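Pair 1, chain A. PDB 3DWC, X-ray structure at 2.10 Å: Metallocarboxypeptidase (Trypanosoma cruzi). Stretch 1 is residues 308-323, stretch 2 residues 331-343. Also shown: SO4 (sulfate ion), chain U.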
# COMPACT_ATOMS: atom_id res chain seq x y z
N ILE A 308 -1.31 25.61 -19.70
CA ILE A 308 -1.73 24.79 -20.81
C ILE A 308 -3.23 24.49 -20.70
O ILE A 308 -4.02 24.83 -21.59
CB ILE A 308 -0.93 23.46 -20.89
CG1 ILE A 308 0.55 23.76 -21.08
CG2 ILE A 308 -1.52 22.54 -22.03
CD1 ILE A 308 1.46 22.56 -20.95
N GLY A 309 -3.60 23.87 -19.60
CA GLY A 309 -4.98 23.37 -19.37
C GLY A 309 -6.16 24.30 -19.58
O GLY A 309 -7.20 23.86 -20.08
N ARG A 310 -6.04 25.56 -19.18
CA ARG A 310 -7.13 26.53 -19.32
C ARG A 310 -6.95 27.46 -20.50
O ARG A 310 -7.67 28.46 -20.62
CB ARG A 310 -7.23 27.35 -18.03
CG ARG A 310 -7.63 26.43 -16.81
CD ARG A 310 -8.20 27.20 -15.74
NE ARG A 310 -8.31 26.47 -14.46
CZ ARG A 310 -9.42 25.89 -14.02
NH1 ARG A 310 -9.43 25.32 -12.80
NH2 ARG A 310 -10.53 25.84 -14.77
N SER A 311 -5.97 27.18 -21.35
CA SER A 311 -5.72 28.03 -22.52
C SER A 311 -6.73 27.83 -23.62
O SER A 311 -7.32 26.75 -23.75
CB SER A 311 -4.33 27.79 -23.08
OG SER A 311 -4.18 26.50 -23.69
N GLY A 312 -6.94 28.88 -24.44
CA GLY A 312 -7.79 28.76 -25.63
C GLY A 312 -7.33 27.68 -26.58
O GLY A 312 -8.13 26.97 -27.12
N ALA A 313 -6.00 27.59 -26.81
CA ALA A 313 -5.40 26.56 -27.67
C ALA A 313 -5.77 25.16 -27.23
O ALA A 313 -6.06 24.30 -28.05
CB ALA A 313 -3.84 26.73 -27.72
N PHE A 314 -5.71 24.91 -25.93
CA PHE A 314 -6.05 23.59 -25.42
C PHE A 314 -7.54 23.28 -25.59
O PHE A 314 -7.93 22.12 -25.75
CB PHE A 314 -5.64 23.54 -23.98
CG PHE A 314 -5.76 22.20 -23.35
CD1 PHE A 314 -4.83 21.25 -23.57
CD2 PHE A 314 -6.80 21.94 -22.48
CE1 PHE A 314 -4.89 20.04 -22.92
CE2 PHE A 314 -6.89 20.70 -21.86
CZ PHE A 314 -5.91 19.76 -22.09
N MET A 315 -8.39 24.31 -25.57
CA MET A 315 -9.82 24.08 -25.82
C MET A 315 -10.06 23.47 -27.20
O MET A 315 -11.03 22.74 -27.41
CB MET A 315 -10.62 25.39 -25.65
CG MET A 315 -10.59 25.95 -24.21
SD MET A 315 -11.03 24.77 -22.90
CE MET A 315 -9.44 24.27 -22.29
N GLU A 316 -9.21 23.85 -28.15
CA GLU A 316 -9.29 23.35 -29.50
C GLU A 316 -8.99 21.87 -29.58
O GLU A 316 -9.65 21.14 -30.32
CB GLU A 316 -8.32 24.10 -30.38
CG GLU A 316 -8.60 25.55 -30.46
CD GLU A 316 -7.75 26.25 -31.52
OE1 GLU A 316 -7.46 25.61 -32.57
OE2 GLU A 316 -7.37 27.42 -31.26
N PHE A 317 -7.98 21.45 -28.83
CA PHE A 317 -7.75 20.04 -28.60
C PHE A 317 -8.83 19.32 -27.74
O PHE A 317 -9.25 18.20 -28.03
CB PHE A 317 -6.38 19.85 -27.96
CG PHE A 317 -5.95 18.42 -27.93
CD1 PHE A 317 -5.44 17.80 -29.08
CD2 PHE A 317 -6.02 17.68 -26.76
CE1 PHE A 317 -5.03 16.46 -29.05
CE2 PHE A 317 -5.60 16.35 -26.72
CZ PHE A 317 -5.10 15.74 -27.88
N LEU A 318 -9.26 19.96 -26.66
CA LEU A 318 -10.18 19.33 -25.72
C LEU A 318 -11.58 19.05 -26.27
O LEU A 318 -12.14 17.95 -26.08
CB LEU A 318 -10.31 20.21 -24.46
CG LEU A 318 -11.31 19.72 -23.39
CD1 LEU A 318 -10.93 18.33 -22.89
CD2 LEU A 318 -11.42 20.74 -22.26
N ALA A 319 -12.16 20.06 -26.91
CA ALA A 319 -13.57 19.97 -27.34
C ALA A 319 -13.95 18.69 -28.08
O ALA A 319 -14.95 18.02 -27.70
CB ALA A 319 -13.96 21.22 -28.12
N PRO A 320 -13.21 18.34 -29.14
CA PRO A 320 -13.51 17.08 -29.83
C PRO A 320 -13.26 15.79 -29.04
O PRO A 320 -13.85 14.76 -29.36
CB PRO A 320 -12.56 17.10 -31.05
CG PRO A 320 -11.99 18.45 -31.11
CD PRO A 320 -12.07 19.05 -29.76
N ARG A 321 -12.35 15.81 -28.06
CA ARG A 321 -12.27 14.70 -27.13
C ARG A 321 -13.49 14.61 -26.25
O ARG A 321 -13.90 13.51 -25.86
CB ARG A 321 -11.06 14.79 -26.22
CG ARG A 321 -9.76 14.98 -26.96
CD ARG A 321 -9.34 13.79 -27.74
NE ARG A 321 -8.44 14.25 -28.78
CZ ARG A 321 -8.81 14.68 -29.98
NH1 ARG A 321 -10.08 14.59 -30.39
NH2 ARG A 321 -7.87 15.13 -30.81
N LEU A 322 -14.11 15.74 -25.94
CA LEU A 322 -15.32 15.69 -25.13
C LEU A 322 -16.43 15.08 -25.97
O LEU A 322 -17.25 14.34 -25.45
CB LEU A 322 -15.74 17.05 -24.58
CG LEU A 322 -14.77 17.74 -23.61
CD1 LEU A 322 -15.24 19.19 -23.33
CD2 LEU A 322 -14.59 16.96 -22.35
N VAL A 323 -16.47 15.38 -27.26
CA VAL A 323 -17.48 14.75 -28.15
C VAL A 323 -17.26 13.21 -28.24
O VAL A 323 -18.17 12.41 -28.06
CB VAL A 323 -17.48 15.41 -29.54
CG1 VAL A 323 -18.39 14.61 -30.54
CG2 VAL A 323 -17.91 16.84 -29.41
N ALA A 331 -22.70 22.47 -25.96
CA ALA A 331 -21.64 22.99 -25.09
C ALA A 331 -20.23 22.66 -25.57
O ALA A 331 -19.30 23.37 -25.21
CB ALA A 331 -21.82 22.46 -23.63
N PHE A 332 -20.08 21.56 -26.33
CA PHE A 332 -18.76 21.01 -26.69
C PHE A 332 -18.13 21.60 -27.96
O PHE A 332 -17.91 20.90 -28.97
CB PHE A 332 -18.80 19.49 -26.83
CG PHE A 332 -19.07 18.74 -25.55
CD1 PHE A 332 -18.96 19.32 -24.28
CD2 PHE A 332 -19.41 17.40 -25.62
CE1 PHE A 332 -19.19 18.61 -23.15
CE2 PHE A 332 -19.66 16.66 -24.45
CZ PHE A 332 -19.54 17.29 -23.21
N THR A 333 -17.88 22.90 -27.91
CA THR A 333 -17.18 23.59 -28.99
C THR A 333 -16.00 24.26 -28.30
O THR A 333 -16.06 24.50 -27.11
CB THR A 333 -18.02 24.67 -29.63
OG1 THR A 333 -18.22 25.73 -28.68
CG2 THR A 333 -19.37 24.13 -30.17
N SER A 334 -14.93 24.57 -29.01
CA SER A 334 -13.77 25.15 -28.33
C SER A 334 -14.02 26.55 -27.80
O SER A 334 -13.47 26.94 -26.77
CB SER A 334 -12.55 25.15 -29.24
OG SER A 334 -12.77 25.94 -30.38
N SER A 335 -14.80 27.34 -28.53
CA SER A 335 -15.14 28.67 -28.05
C SER A 335 -16.01 28.62 -26.78
O SER A 335 -15.78 29.36 -25.81
CB SER A 335 -15.89 29.44 -29.16
OG SER A 335 -16.63 30.53 -28.61
N ASN A 336 -17.01 27.75 -26.75
CA ASN A 336 -17.82 27.66 -25.55
C ASN A 336 -17.06 27.06 -24.36
O ASN A 336 -17.16 27.57 -23.25
CB ASN A 336 -19.11 26.87 -25.77
CG ASN A 336 -19.97 26.86 -24.54
OD1 ASN A 336 -20.59 27.87 -24.25
ND2 ASN A 336 -19.97 25.75 -23.79
N MET A 337 -16.24 26.03 -24.58
CA MET A 337 -15.52 25.47 -23.46
C MET A 337 -14.51 26.43 -22.87
O MET A 337 -14.23 26.40 -21.68
CB MET A 337 -14.87 24.14 -23.80
CG MET A 337 -15.88 23.02 -24.01
SD MET A 337 -16.95 22.71 -22.60
CE MET A 337 -15.69 22.56 -21.35
N LYS A 338 -13.90 27.26 -23.70
CA LYS A 338 -13.06 28.33 -23.17
C LYS A 338 -13.84 29.24 -22.21
O LYS A 338 -13.34 29.68 -21.18
CB LYS A 338 -12.44 29.14 -24.30
CG LYS A 338 -11.54 30.26 -23.82
CD LYS A 338 -10.88 30.95 -25.00
CE LYS A 338 -10.43 32.34 -24.67
NZ LYS A 338 -9.84 33.00 -25.92
N ARG A 339 -15.09 29.53 -22.56
CA ARG A 339 -15.91 30.43 -21.75
C ARG A 339 -16.27 29.81 -20.43
O ARG A 339 -16.26 30.49 -19.41
CB ARG A 339 -17.16 30.86 -22.51
CG ARG A 339 -16.93 32.15 -23.22
CD ARG A 339 -17.12 32.15 -24.70
NE ARG A 339 -18.42 32.55 -25.11
CZ ARG A 339 -18.75 33.17 -26.25
NH1 ARG A 339 -17.86 33.56 -27.16
NH2 ARG A 339 -20.02 33.42 -26.47
N VAL A 340 -16.54 28.51 -20.44
CA VAL A 340 -16.79 27.72 -19.23
C VAL A 340 -15.51 27.66 -18.34
O VAL A 340 -15.54 28.01 -17.18
CB VAL A 340 -17.26 26.28 -19.61
CG1 VAL A 340 -17.31 25.35 -18.36
CG2 VAL A 340 -18.60 26.33 -20.36
N ILE A 341 -14.40 27.23 -18.90
CA ILE A 341 -13.16 27.02 -18.14
C ILE A 341 -12.50 28.34 -17.64
O ILE A 341 -11.80 28.32 -16.61
CB ILE A 341 -12.14 26.13 -18.99
CG1 ILE A 341 -12.68 24.72 -19.30
CG2 ILE A 341 -10.78 25.95 -18.35
CD1 ILE A 341 -12.97 23.92 -18.18
N GLN A 342 -12.71 29.47 -18.34
CA GLN A 342 -12.09 30.77 -17.97
C GLN A 342 -13.08 31.71 -17.30
O GLN A 342 -12.84 32.89 -17.16
CB GLN A 342 -11.50 31.50 -19.18
CG GLN A 342 -10.25 30.80 -19.73
CD GLN A 342 -9.61 31.54 -20.88
OE1 GLN A 342 -9.98 32.67 -21.20
NE2 GLN A 342 -8.61 30.92 -21.49
N ARG A 343 -14.23 31.17 -16.90
CA ARG A 343 -15.28 32.01 -16.30
C ARG A 343 -14.79 32.61 -15.00
O ARG A 343 -14.15 31.92 -14.22
CB ARG A 343 -16.53 31.18 -16.02
CG ARG A 343 -17.74 32.07 -15.72
CD ARG A 343 -18.79 31.29 -14.98
NE ARG A 343 -19.95 30.98 -15.81
CZ ARG A 343 -20.27 29.77 -16.28
NH1 ARG A 343 -19.51 28.67 -16.07
NH2 ARG A 343 -21.40 29.66 -16.98
S SO4 U . -22.33 35.46 -28.15
O1 SO4 U . -22.62 34.83 -29.45
O2 SO4 U . -23.07 36.71 -28.02
O3 SO4 U . -22.74 34.57 -27.07
O4 SO4 U . -20.90 35.74 -28.07

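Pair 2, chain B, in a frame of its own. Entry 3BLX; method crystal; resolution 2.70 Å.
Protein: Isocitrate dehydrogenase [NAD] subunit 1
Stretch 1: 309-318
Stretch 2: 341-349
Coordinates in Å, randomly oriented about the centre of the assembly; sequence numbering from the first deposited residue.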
# COMPACT_ATOMS: atom_id res chain seq x y z
N THR B 309 -25.96 10.75 -29.13
CA THR B 309 -26.37 10.40 -30.49
C THR B 309 -27.04 11.62 -31.13
O THR B 309 -26.79 11.93 -32.29
CB THR B 309 -27.32 9.19 -30.50
OG1 THR B 309 -26.75 8.13 -29.73
CG2 THR B 309 -27.54 8.71 -31.91
N ARG B 310 -27.85 12.32 -30.34
CA ARG B 310 -28.55 13.49 -30.82
C ARG B 310 -27.58 14.61 -31.21
O ARG B 310 -27.65 15.13 -32.32
CB ARG B 310 -29.55 13.98 -29.77
CG ARG B 310 -30.75 13.06 -29.59
CD ARG B 310 -31.54 13.44 -28.35
NE ARG B 310 -31.82 14.87 -28.29
CZ ARG B 310 -32.80 15.46 -28.97
NH1 ARG B 310 -33.57 14.73 -29.77
NH2 ARG B 310 -33.00 16.77 -28.86
N ILE B 311 -26.68 14.95 -30.29
CA ILE B 311 -25.71 16.01 -30.53
C ILE B 311 -24.84 15.69 -31.72
O ILE B 311 -24.49 16.56 -32.50
CB ILE B 311 -24.83 16.24 -29.33
CG1 ILE B 311 -25.65 16.85 -28.20
CG2 ILE B 311 -23.66 17.13 -29.72
CD1 ILE B 311 -24.88 17.00 -26.91
N SER B 312 -24.50 14.41 -31.86
CA SER B 312 -23.68 13.98 -32.97
C SER B 312 -24.41 14.11 -34.32
O SER B 312 -23.82 14.51 -35.32
CB SER B 312 -23.21 12.55 -32.76
OG SER B 312 -22.24 12.17 -33.73
N LYS B 313 -25.69 13.75 -34.34
CA LYS B 313 -26.48 13.85 -35.57
C LYS B 313 -26.66 15.33 -35.96
O LYS B 313 -26.47 15.71 -37.10
CB LYS B 313 -27.84 13.18 -35.38
CG LYS B 313 -28.62 12.98 -36.66
CD LYS B 313 -29.95 12.29 -36.40
CE LYS B 313 -30.68 11.98 -37.70
NZ LYS B 313 -31.93 11.22 -37.45
N ALA B 314 -26.99 16.15 -34.98
CA ALA B 314 -27.06 17.59 -35.20
C ALA B 314 -25.81 18.19 -35.88
O ALA B 314 -25.94 18.94 -36.83
CB ALA B 314 -27.38 18.32 -33.88
N VAL B 315 -24.60 17.87 -35.40
CA VAL B 315 -23.45 18.52 -35.99
C VAL B 315 -23.11 17.93 -37.35
O VAL B 315 -22.67 18.65 -38.24
CB VAL B 315 -22.18 18.63 -35.07
CG1 VAL B 315 -22.53 18.45 -33.61
CG2 VAL B 315 -21.09 17.67 -35.49
N HIS B 316 -23.34 16.63 -37.54
CA HIS B 316 -23.09 16.01 -38.83
C HIS B 316 -24.03 16.57 -39.90
O HIS B 316 -23.63 16.78 -41.05
CB HIS B 316 -23.24 14.50 -38.74
CG HIS B 316 -22.14 13.83 -37.99
ND1 HIS B 316 -20.81 14.04 -38.28
CD2 HIS B 316 -22.17 12.96 -36.95
CE1 HIS B 316 -20.07 13.33 -37.45
NE2 HIS B 316 -20.86 12.66 -36.64
N GLU B 317 -25.27 16.81 -39.49
CA GLU B 317 -26.31 17.35 -40.36
C GLU B 317 -25.99 18.79 -40.69
O GLU B 317 -26.02 19.19 -41.85
CB GLU B 317 -27.66 17.27 -39.65
CG GLU B 317 -28.89 17.32 -40.54
CD GLU B 317 -30.17 16.98 -39.77
OE1 GLU B 317 -30.25 15.86 -39.21
OE2 GLU B 317 -31.08 17.83 -39.74
N THR B 318 -25.66 19.57 -39.66
CA THR B 318 -25.30 20.96 -39.88
C THR B 318 -24.11 21.15 -40.84
O THR B 318 -24.13 22.04 -41.68
CB THR B 318 -24.99 21.68 -38.58
OG1 THR B 318 -26.16 21.68 -37.75
CG2 THR B 318 -24.55 23.11 -38.84
N GLU B 341 -27.02 27.12 -35.04
CA GLU B 341 -27.62 26.25 -36.03
C GLU B 341 -27.76 24.83 -35.50
O GLU B 341 -28.76 24.15 -35.75
CB GLU B 341 -26.77 26.21 -37.32
CG GLU B 341 -27.54 26.44 -38.65
CD GLU B 341 -28.74 25.51 -38.89
OE1 GLU B 341 -28.57 24.49 -39.61
OE2 GLU B 341 -29.86 25.81 -38.41
N ILE B 342 -26.76 24.36 -34.77
CA ILE B 342 -26.80 23.03 -34.18
C ILE B 342 -27.89 22.94 -33.12
O ILE B 342 -28.70 22.03 -33.14
CB ILE B 342 -25.43 22.63 -33.57
CG1 ILE B 342 -24.43 22.31 -34.69
CG2 ILE B 342 -25.57 21.42 -32.66
CD1 ILE B 342 -22.98 22.33 -34.21
N ILE B 343 -27.91 23.91 -32.21
CA ILE B 343 -28.93 23.98 -31.19
C ILE B 343 -30.32 24.04 -31.82
O ILE B 343 -31.28 23.49 -31.27
CB ILE B 343 -28.73 25.22 -30.31
CG1 ILE B 343 -27.43 25.07 -29.53
CG2 ILE B 343 -29.91 25.40 -29.37
CD1 ILE B 343 -27.10 26.30 -28.69
N ASN B 344 -30.41 24.70 -32.97
CA ASN B 344 -31.67 24.83 -33.69
C ASN B 344 -32.20 23.50 -34.22
O ASN B 344 -33.40 23.22 -34.13
CB ASN B 344 -31.54 25.87 -34.81
CG ASN B 344 -32.84 26.07 -35.58
OD1 ASN B 344 -33.82 26.55 -35.02
ND2 ASN B 344 -32.85 25.70 -36.88
N LYS B 345 -31.33 22.67 -34.78
CA LYS B 345 -31.75 21.35 -35.28
C LYS B 345 -32.08 20.44 -34.12
O LYS B 345 -32.75 19.43 -34.29
CB LYS B 345 -30.68 20.69 -36.15
CG LYS B 345 -29.87 21.67 -36.93
CD LYS B 345 -29.34 21.06 -38.21
CE LYS B 345 -30.42 21.05 -39.28
NZ LYS B 345 -29.86 20.70 -40.60
N LEU B 346 -31.57 20.80 -32.94
CA LEU B 346 -31.76 20.01 -31.73
C LEU B 346 -33.16 20.16 -31.15
O LEU B 346 -33.77 19.16 -30.78
CB LEU B 346 -30.70 20.39 -30.69
CG LEU B 346 -29.64 19.35 -30.32
CD1 LEU B 346 -29.60 18.17 -31.26
CD2 LEU B 346 -28.28 20.00 -30.21
N SER B 347 -33.67 21.40 -31.08
CA SER B 347 -35.03 21.64 -30.58
C SER B 347 -36.10 20.99 -31.45
O SER B 347 -37.09 20.45 -30.95
CB SER B 347 -35.29 23.13 -30.44
OG SER B 347 -35.01 23.78 -31.67
N THR B 348 -35.91 21.03 -32.77
CA THR B 348 -36.84 20.40 -33.70
C THR B 348 -36.59 18.90 -33.83
O THR B 348 -37.33 18.20 -34.53
CB THR B 348 -36.79 21.03 -35.12
OG1 THR B 348 -35.92 20.28 -35.97
CG2 THR B 348 -36.32 22.50 -35.06
N MET B 349 -35.53 18.40 -33.18
CA MET B 349 -35.13 16.99 -33.33
C MET B 349 -36.09 16.01 -32.68
O MET B 349 -36.26 14.91 -33.23
CB MET B 349 -33.72 16.71 -32.79
CG MET B 349 -32.70 16.42 -33.88
SD MET B 349 -31.63 15.03 -33.48
CE MET B 349 -32.45 13.68 -34.36
OXT MET B 349 -36.67 16.29 -31.61

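Both pairs set one helix across another at a steep angle. In pair 1 the axes of helices 312-323 and 334-341 approach to 8.4 Å with 114° between their N-to-C directions; in pair 2 helices 309-318 and 341-347 give 8.8 Å and 123°. Superposing N, CA and C of 14 central residues leaves an RMSD of 0.6 Å, so the backbones can be compared position by position.

The crossing centres on M315(A), matched by A314(B) with CA atoms 0.4 Å apart. In both, CA-to-CB points toward the partner helix, yet the side chains differ greatly in length. M315(A), with chi1 and chi2 both m, is a knob among S334(A), M337(A), K338(A) and I341(A): its SD lies 4.0 Å from M337(A) CB and 4.0 Å from I341(A) CG1, and its CG 3.7 Å from K338(A) CB. A314(B) offers a single methyl, and branched apolar partners reach it. I342(B), matching S334(A), brings CG2 to 3.8 Å from A314(B) CB, while L346(B), matching K338(A), brings CD1 to 3.4 Å from that same CB. At this position the long side chain comes from the first helix in pair 1, whereas in pair 2 the methyl is met by branched side chains from the second. S334(A) CB lies 3.4 Å from M315(A) O.

One turn on, A319(A) and T318(B) correspond more loosely, at 1.6 Å between CA atoms. A319(A) CB packs 3.6 Å from S334(A) N, at the start of the helix that T333(A) caps through OG1, 3.0 Å from N336(A) N. T318(B) instead sets OG1 3.3 Å from K345(B) CD, while donating from OG1 to A314(B) O at 2.9 Å, a bond within its own helix.

The matched positions L318(A) and E317(B) differ in chemistry although their side-chain centres fall 0.6 Å apart. E317(B) OE2 forms a salt bridge with K345(B) NZ at 3.2 Å; K345(B) matches M337(A), an apolar residue whose CB packs 4.0 Å from M315(A) SD.

Polar contacts also form where the start of stretch 1 meets the end of stretch 2. In pair 1, Q342(A) NE2 donates to R310(A) O at 2.8 Å and 173°, a nearly linear bond, and R310(A) NH2 reaches I341(A) O at 3.3 Å in a weak one. In pair 2, R310(B), which matches S311(A), makes a weak bond from NH2 to L346(B) O at 3.2 Å and a long salt bridge from NH1 to the terminal M349(B) OXT at 3.9 Å. M349(B) SD and L346(B) CD1 lie over a face of its guanidinium.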